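PDB 6SK0: putative type VI secretion protein from Escherichia coli, which forms the trimeric VgrG spike at the tip of the type VI secretion system and loads and inhibits a phospholipase effector. Local coordinates for the interface of chains A and B. Residues are numbered along the deposited sequence; one frame, centred on the assembly and turned at random. Chains: chain A/B, Putative type VI secretion protein.

The interface of chains A and B. Residues chain A 672-675; chain B 679-683, 685.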
loop_
_atom_site.group_PDB
_atom_site.type_symbol
_atom_site.label_atom_id
_atom_site.label_comp_id
_atom_site.label_asym_id
_atom_site.label_seq_id
_atom_site.Cartn_x
_atom_site.Cartn_y
_atom_site.Cartn_z
ATOM N N GLU A 672 -15.710 5.919 -0.366
ATOM C CA GLU A 672 -17.080 6.212 0.018
ATOM C C GLU A 672 -17.274 7.704 0.239
ATOM O O GLU A 672 -18.314 8.261 -0.122
ATOM C CB GLU A 672 -17.452 5.421 1.265
ATOM C CG GLU A 672 -18.894 5.569 1.679
ATOM C CD GLU A 672 -19.853 5.011 0.650
ATOM O OE1 GLU A 672 -19.487 4.051 -0.052
ATOM O OE2 GLU A 672 -20.977 5.534 0.541
ATOM N N GLY A 673 -16.277 8.370 0.803
ATOM C CA GLY A 673 -16.357 9.799 0.998
ATOM C C GLY A 673 -15.719 10.567 -0.134
ATOM O O GLY A 673 -16.261 10.622 -1.237
ATOM N N ALA A 674 -14.563 11.155 0.121
ATOM C CA ALA A 674 -13.922 12.034 -0.837
ATOM C C ALA A 674 -12.681 11.386 -1.432
ATOM O O ALA A 674 -12.087 10.478 -0.853
ATOM C CB ALA A 674 -13.548 13.365 -0.187
ATOM N N VAL A 675 -12.310 11.856 -2.610
ATOM C CA VAL A 675 -11.000 11.612 -3.186
ATOM C C VAL A 675 -10.285 12.949 -3.215
ATOM O O VAL A 675 -10.783 13.916 -3.801
ATOM C CB VAL A 675 -11.095 10.995 -4.586
ATOM C CG1 VAL A 675 -9.731 10.952 -5.238
ATOM C CG2 VAL A 675 -11.714 9.615 -4.514
ATOM N N SER B 679 -15.138 8.974 -6.237
ATOM C CA SER B 679 -15.638 9.391 -4.942
ATOM C C SER B 679 -17.145 9.190 -4.936
ATOM O O SER B 679 -17.827 9.558 -5.895
ATOM C CB SER B 679 -15.276 10.849 -4.669
ATOM O OG SER B 679 -16.019 11.363 -3.591
ATOM N N ARG B 680 -17.661 8.592 -3.872
ATOM C CA ARG B 680 -19.080 8.271 -3.856
ATOM C C ARG B 680 -19.922 9.377 -3.239
ATOM O O ARG B 680 -21.041 9.618 -3.691
ATOM C CB ARG B 680 -19.315 6.956 -3.123
ATOM C CG ARG B 680 -18.708 5.768 -3.832
ATOM C CD ARG B 680 -19.193 4.481 -3.250
ATOM N NE ARG B 680 -20.597 4.260 -3.558
ATOM C CZ ARG B 680 -21.379 3.411 -2.906
ATOM N NH1 ARG B 680 -20.896 2.701 -1.903
ATOM N NH2 ARG B 680 -22.642 3.269 -3.268
ATOM N N ASN B 681 -19.417 10.059 -2.240
ATOM C CA ASN B 681 -20.314 10.974 -1.551
ATOM C C ASN B 681 -19.778 12.387 -1.400
ATOM O O ASN B 681 -20.554 13.334 -1.491
ATOM C CB ASN B 681 -20.664 10.409 -0.175
ATOM C CG ASN B 681 -21.539 9.190 -0.263
ATOM O OD1 ASN B 681 -22.753 9.299 -0.363
ATOM N ND2 ASN B 681 -20.929 8.020 -0.242
ATOM N N GLN B 682 -18.482 12.556 -1.160
ATOM C CA GLN B 682 -17.960 13.849 -0.747
ATOM C C GLN B 682 -17.118 14.519 -1.822
ATOM O O GLN B 682 -16.308 15.394 -1.513
ATOM C CB GLN B 682 -17.170 13.700 0.548
ATOM C CG GLN B 682 -18.051 13.347 1.727
ATOM C CD GLN B 682 -17.298 12.640 2.829
ATOM O OE1 GLN B 682 -16.077 12.718 2.913
ATOM N NE2 GLN B 682 -18.025 11.940 3.682
ATOM N N GLY B 683 -17.310 14.145 -3.072
ATOM C CA GLY B 683 -16.654 14.825 -4.154
ATOM C C GLY B 683 -15.163 14.551 -4.238
ATOM O O GLY B 683 -14.591 13.729 -3.534
ATOM N N GLN B 685 -11.275 16.447 -4.872
ATOM C CA GLN B 685 -10.410 17.613 -4.892
ATOM C C GLN B 685 -9.088 17.210 -5.520
ATOM O O GLN B 685 -8.402 16.319 -5.014
ATOM C CB GLN B 685 -10.199 18.181 -3.490
ATOM C CG GLN B 685 -11.474 18.507 -2.754
ATOM C CD GLN B 685 -12.005 17.321 -1.979
ATOM O OE1 GLN B 685 -11.266 16.675 -1.236
ATOM N NE2 GLN B 685 -13.286 17.018 -2.156
#
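A:Glu672 and B:Asn681 meet where two loops pack against each other in the intertwined trimeric beta-helix of the VgrG spike, the needle-like part of this puncturing device. The loop of chain A runs between strands 667-671 and 675-679, that of chain B between strands 675-679 and 684-688. A:Glu672 buries 65 Å² here, A:Gly673 47 Å² and B:Asn681 33 Å². The amide nitrogen ND2 of B:Asn681 reaches two oxygens of A:Glu672. The bond from B:Asn681 ND2 to the backbone O of A:Glu672 is 2.6 Å long, nearly straight at the hydrogen (167°), and lies in the amide plane. Its bond to the carboxylate OE2 is more bent, with ND2 standing above the carboxylate plane. Two acceptors on one NH2 group should hinder rotation of the amide and favour this assignment of its nitrogen.

The A:Glu672 chain leaves with CG anti to the backbone N (chi1 -175°) and bends at chi2, which turns the carboxylate toward chain B. There OE1 of A:Glu672 takes a salt bridge from NH1 of B:Arg680 at 2.7 Å on its syn lone pair. The guanidinium and carboxylate planes stand 86° apart, the bond is strongly bent and OE1 lies well out of the guanidinium plane, so the pairing is not a flat, two-pronged one and probably owes more to charge than to a directed hydrogen bond.

Next along chain A, the carbonyl O of A:Gly673 accepts from the hydroxyl OG of B:Ser679 in the carbonyl plane at 2.5 Å and from the backbone N of B:Gln682 above that plane at 2.9 Å, with B:Asn681 N a weak addition. B:Ser679 OG also lies 2.8 Å from O of B:Gly683, an oxygen that receives A:Val675 N as well; the one hydroxyl hydrogen, not seen, must be shared between the two carbonyls or alternate between them. The extended B:Gln682 side chain passes alongside the glycine, its CD 3.5 Å from A:Gly673 CA, while its CB packs against A:Ala674 CB. Backbone pairing continues from A:Val675 O to B:Gln685 N at 2.8 Å, joining the strands that follow the two loops.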